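Local coordinates for protein Emp47p (form2) (Saccharomyces cerevisiae, PDB 2A70) that is probably involved in glycoprotein secretion and required for Emp46p to exit the endoplasmic reticulum, at residues Lys60-Met65 against Asp164-Asn169; Gly101-Asp106 against Gln130-Lys135. One frame throughout, in Å; residues are numbered along the deposited sequence.

Interaction 1 (Lys60-Met65 against Asp164-Asn169)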
# COMPACT_ATOMS: atom_id res chain seq x y z
N LYS A 60 -3.02 1.84 19.10
CA LYS A 60 -3.62 2.27 20.34
C LYS A 60 -4.71 3.33 20.13
O LYS A 60 -5.55 3.54 21.01
CB LYS A 60 -2.54 2.82 21.30
CG LYS A 60 -1.63 1.73 21.87
CD LYS A 60 -2.18 1.30 23.21
CE LYS A 60 -1.32 0.27 23.92
NZ LYS A 60 0.02 0.87 24.23
N ASP A 61 -4.68 4.01 18.98
CA ASP A 61 -5.51 5.15 18.73
C ASP A 61 -5.80 5.24 17.22
O ASP A 61 -5.15 4.59 16.42
CB ASP A 61 -4.81 6.43 19.21
CG ASP A 61 -5.00 6.58 20.72
OD1 ASP A 61 -3.96 6.72 21.37
OD2 ASP A 61 -6.21 6.52 21.07
N SER A 62 -6.77 6.04 16.87
CA SER A 62 -7.11 6.33 15.49
C SER A 62 -5.89 6.80 14.71
O SER A 62 -4.99 7.41 15.28
CB SER A 62 -8.19 7.40 15.46
OG SER A 62 -9.35 6.92 16.16
N PHE A 63 -5.92 6.59 13.40
CA PHE A 63 -4.78 6.97 12.57
C PHE A 63 -5.24 7.22 11.13
O PHE A 63 -6.30 6.77 10.71
CB PHE A 63 -3.64 5.94 12.60
CG PHE A 63 -3.99 4.61 12.00
CD1 PHE A 63 -3.74 4.37 10.66
CD2 PHE A 63 -4.57 3.56 12.71
CE1 PHE A 63 -4.05 3.19 10.05
CE2 PHE A 63 -4.87 2.34 12.09
CZ PHE A 63 -4.62 2.14 10.76
N THR A 64 -4.32 7.86 10.42
CA THR A 64 -4.44 8.11 8.99
C THR A 64 -3.11 7.73 8.30
O THR A 64 -2.04 8.11 8.81
CB THR A 64 -4.67 9.60 8.73
OG1 THR A 64 -5.85 10.02 9.43
CG2 THR A 64 -4.86 9.97 7.26
N MET A 65 -3.23 7.09 7.15
CA MET A 65 -2.06 6.90 6.31
C MET A 65 -2.38 7.42 4.92
O MET A 65 -3.38 7.00 4.32
CB MET A 65 -1.76 5.42 6.22
CG MET A 65 -0.98 4.73 7.30
SD MET A 65 -0.47 3.20 6.54
CE MET A 65 -2.01 2.56 5.86
N ASP A 164 -10.97 5.19 12.41
CA ASP A 164 -11.54 6.11 13.37
C ASP A 164 -12.23 5.36 14.51
O ASP A 164 -13.40 4.97 14.42
CB ASP A 164 -12.50 7.09 12.68
CG ASP A 164 -12.88 8.25 13.58
OD1 ASP A 164 -12.52 8.25 14.80
OD2 ASP A 164 -13.56 9.17 13.09
N LEU A 165 -11.49 5.19 15.63
CA LEU A 165 -12.03 4.57 16.81
C LEU A 165 -13.13 5.42 17.44
O LEU A 165 -13.89 4.88 18.22
CB LEU A 165 -10.93 4.33 17.87
CG LEU A 165 -9.87 3.31 17.36
CD1 LEU A 165 -8.59 3.48 18.19
CD2 LEU A 165 -10.36 1.87 17.37
N GLU A 166 -13.16 6.70 17.13
CA GLU A 166 -14.12 7.63 17.72
C GLU A 166 -15.35 7.75 16.82
O GLU A 166 -16.21 8.60 17.12
CB GLU A 166 -13.51 9.01 17.95
CG GLU A 166 -12.48 9.07 19.04
CD GLU A 166 -11.19 8.37 18.69
OE1 GLU A 166 -10.57 8.70 17.65
OE2 GLU A 166 -10.78 7.51 19.51
N ASP A 167 -15.48 6.90 15.80
CA ASP A 167 -16.66 6.86 14.94
C ASP A 167 -17.03 5.39 14.76
O ASP A 167 -17.33 4.96 13.65
CB ASP A 167 -16.43 7.57 13.62
CG ASP A 167 -17.69 7.87 12.83
OD1 ASP A 167 -18.79 7.64 13.37
OD2 ASP A 167 -17.56 8.33 11.68
N ASP A 168 -17.02 4.63 15.85
CA ASP A 168 -17.38 3.20 15.90
C ASP A 168 -16.56 2.37 14.91
O ASP A 168 -17.07 1.51 14.19
CB ASP A 168 -18.91 2.97 15.72
CG ASP A 168 -19.74 3.62 16.78
OD1 ASP A 168 -19.45 3.38 17.97
OD2 ASP A 168 -20.69 4.36 16.48
N ASN A 169 -15.23 2.61 14.94
CA ASN A 169 -14.28 1.80 14.21
C ASN A 169 -14.51 1.91 12.70
O ASN A 169 -14.50 0.92 12.01
CB ASN A 169 -14.29 0.30 14.62
CG ASN A 169 -14.37 0.13 16.12
OD1 ASN A 169 -13.48 0.56 16.85
ND2 ASN A 169 -15.46 -0.51 16.55
O HOH W 1 -7.88 7.52 19.13
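An Asx turn lies at the centre of this contact, in the connection that follows strand 157-164, and Ser62 meets it from the approach to strand 63-72. The turn is made within Asp164-Asn169: Asp164 OD1 accepts from Glu166 N at 2.9 Å, the donor lying well above the carboxylate plane. Two groups of this turn meet one hydroxyl. Leu165 N gives its hydrogen to Ser62 OG at 2.8 Å, with an N-H...O angle of 144°, while Ser62 OG passes its own hydrogen to Glu166 OE1 at 2.6 Å. The small hydroxyl is therefore acceptor and donor at once, which fixes its rotation; OG stands anti to its own carbonyl carbon (chi1 -60°). Glu166 reaches back because its chain bends at chi2 (71°), and OE1 is met on its syn side, out of the carboxylate plane. In this lectin-like beta-sandwich, strands 63-72 and 157-164 are antiparallel neighbours in one sheet, paired through Phe63 with Tyr163 and Met65 with Val161, and the contact carries their association past the end of the regular pairing. Here a single water bridges the two segments: it accepts from Ser62 N and donates both to Asp61 OD2, at 2.7 Å, and to Glu166 OE2, at 2.9 Å. By lying between two carboxylates of like charge, it probably eases their mutual repulsion. Alongside, Leu165 lays CD1 against the backbone between Asp61 and Ser62, 3.4 Å from Asp61 C.

Interaction 2 (Gly101-Asp106 against Gln130-Lys135)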
# COMPACT_ATOMS: atom_id res chain seq x y z
N GLY A 101 4.77 -9.20 -1.17
CA GLY A 101 4.44 -9.03 0.24
C GLY A 101 3.86 -10.35 0.76
O GLY A 101 3.87 -11.38 0.07
N PRO A 102 3.39 -10.32 2.01
CA PRO A 102 3.05 -11.58 2.69
C PRO A 102 1.70 -12.17 2.30
O PRO A 102 0.67 -11.54 2.45
CB PRO A 102 3.08 -11.17 4.15
CG PRO A 102 2.66 -9.72 4.12
CD PRO A 102 3.39 -9.17 2.90
N VAL A 103 1.69 -13.44 1.89
CA VAL A 103 0.44 -14.13 1.53
C VAL A 103 -0.30 -14.61 2.77
O VAL A 103 -1.52 -14.89 2.68
CB VAL A 103 0.76 -15.30 0.55
CG1 VAL A 103 1.43 -16.50 1.25
CG2 VAL A 103 -0.48 -15.71 -0.22
N ASN A 104 0.40 -14.69 3.90
CA ASN A 104 -0.16 -15.18 5.16
C ASN A 104 -0.31 -14.09 6.17
O ASN A 104 -0.10 -14.33 7.36
CB ASN A 104 0.82 -16.22 5.80
CG ASN A 104 2.26 -15.69 5.98
OD1 ASN A 104 2.69 -14.66 5.45
ND2 ASN A 104 3.05 -16.44 6.76
N TYR A 105 -0.64 -12.88 5.71
CA TYR A 105 -0.70 -11.70 6.58
C TYR A 105 -1.85 -11.73 7.55
O TYR A 105 -2.89 -12.44 7.36
CB TYR A 105 -0.79 -10.46 5.68
CG TYR A 105 -2.07 -10.33 4.88
CD1 TYR A 105 -3.12 -9.55 5.31
CD2 TYR A 105 -2.21 -10.99 3.66
CE1 TYR A 105 -4.30 -9.42 4.60
CE2 TYR A 105 -3.40 -10.89 2.91
CZ TYR A 105 -4.41 -10.10 3.41
OH TYR A 105 -5.60 -9.98 2.69
N ASP A 106 -1.74 -10.96 8.61
CA ASP A 106 -2.76 -10.72 9.61
C ASP A 106 -3.04 -9.24 9.61
O ASP A 106 -2.31 -8.45 10.21
CB ASP A 106 -2.21 -11.19 10.95
CG ASP A 106 -3.16 -10.94 12.12
OD1 ASP A 106 -4.30 -10.47 11.86
OD2 ASP A 106 -2.75 -11.28 13.25
N GLN A 130 -3.85 -16.99 9.89
CA GLN A 130 -3.97 -18.40 10.21
C GLN A 130 -3.50 -19.25 9.03
O GLN A 130 -2.90 -20.31 9.29
CB GLN A 130 -5.41 -18.76 10.59
CG GLN A 130 -5.90 -18.19 11.91
CD GLN A 130 -7.26 -18.67 12.36
OE1 GLN A 130 -8.03 -19.43 11.73
NE2 GLN A 130 -7.74 -18.27 13.55
N LYS A 131 -3.76 -18.77 7.84
CA LYS A 131 -3.41 -19.48 6.60
C LYS A 131 -3.12 -18.51 5.50
O LYS A 131 -3.53 -17.35 5.60
CB LYS A 131 -4.57 -20.41 6.24
CG LYS A 131 -4.54 -21.69 7.10
CD LYS A 131 -3.26 -22.54 6.97
CE LYS A 131 -3.23 -23.68 7.98
NZ LYS A 131 -4.33 -24.66 7.67
N PRO A 132 -2.40 -18.92 4.44
CA PRO A 132 -2.29 -18.09 3.26
C PRO A 132 -3.62 -17.85 2.58
O PRO A 132 -4.47 -18.76 2.51
CB PRO A 132 -1.42 -18.93 2.32
CG PRO A 132 -0.62 -19.83 3.23
CD PRO A 132 -1.62 -20.17 4.32
N VAL A 133 -3.84 -16.65 2.06
CA VAL A 133 -5.05 -16.43 1.26
C VAL A 133 -4.95 -17.25 -0.03
O VAL A 133 -3.88 -17.64 -0.51
CB VAL A 133 -5.21 -14.92 0.96
CG1 VAL A 133 -5.34 -14.15 2.27
CG2 VAL A 133 -4.07 -14.41 0.08
N ASP A 134 -6.11 -17.49 -0.63
CA ASP A 134 -6.18 -18.20 -1.91
C ASP A 134 -6.03 -17.24 -3.04
O ASP A 134 -6.99 -16.49 -3.31
CB ASP A 134 -7.52 -18.91 -2.01
CG ASP A 134 -7.71 -19.76 -3.23
OD1 ASP A 134 -6.94 -19.66 -4.22
OD2 ASP A 134 -8.63 -20.59 -3.25
N LYS A 135 -4.82 -17.24 -3.61
CA LYS A 135 -4.59 -16.18 -4.63
C LYS A 135 -5.53 -16.36 -5.80
O LYS A 135 -5.90 -15.42 -6.53
CB LYS A 135 -3.09 -16.14 -5.01
CG LYS A 135 -2.27 -15.63 -3.82
CD LYS A 135 -0.77 -15.86 -3.87
CE LYS A 135 -0.16 -15.57 -5.19
NZ LYS A 135 1.23 -16.09 -5.38
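Val103 meets Pro132, Val133 and Lys135 with its two methyls and its carbonyl, and shows how one valine can carry most of a contact between two loops. From CB the side chain forks. CG1, set between the backbone N and the carbonyl carbon (chi1 74°), touches Pro132 CB at 3.9 Å, the two side chains crossing at a slant. CG2 goes the other way, anti to the backbone N, and has two partners: Val133 CG2 at 3.8 Å, where the valines slide past each other in opposite directions, and Lys135 CD at 3.7 Å, where the lysine's aliphatic chain runs across at about a right angle. That chain bends at chi3 on its way to Gln97 O, which receives a hydrogen bond from Lys135 NZ. The backbone supplies the polar link: Val133 N donates to Val103 O at 3.0 Å and 162°, and Pro132 CA adds a CA-H...O contact to the same oxygen at 3.3 Å. The other methyl of Val133, CG1, lies 3.8 Å from Tyr105 CE2, approaching the ring obliquely. Tyr105 in turn packs edge-to-face with Trp85 of strand 81-88 and touches Gln125 of strand 121-128. The contact thus joins the loop leading into strand 108-113 to the one running from strand 121-128 toward helix 138-141, beside a sheet in which strand 108-113 lies between strands 81-88 and 121-128.

The two contacts illustrate how loops of a beta-sandwich are joined by different chemistry. Interaction 1 is a surface contact on one sheet, at the ends of two adjacent strands; interaction 2 is partly buried and ties two loops beside the other sheet. The first is chiefly polar, resting on the hydroxyl of a buried serine, carboxylates and a bridging water, with one leucine alongside. The second is mostly apolar, with a single hydrogen bond, and that between backbones. Their centres lie 25 Å apart and their nearest atoms about 11 Å, so they do not touch, although along the chain Gly101-Lys135 is nested within the span that interaction 1 closes.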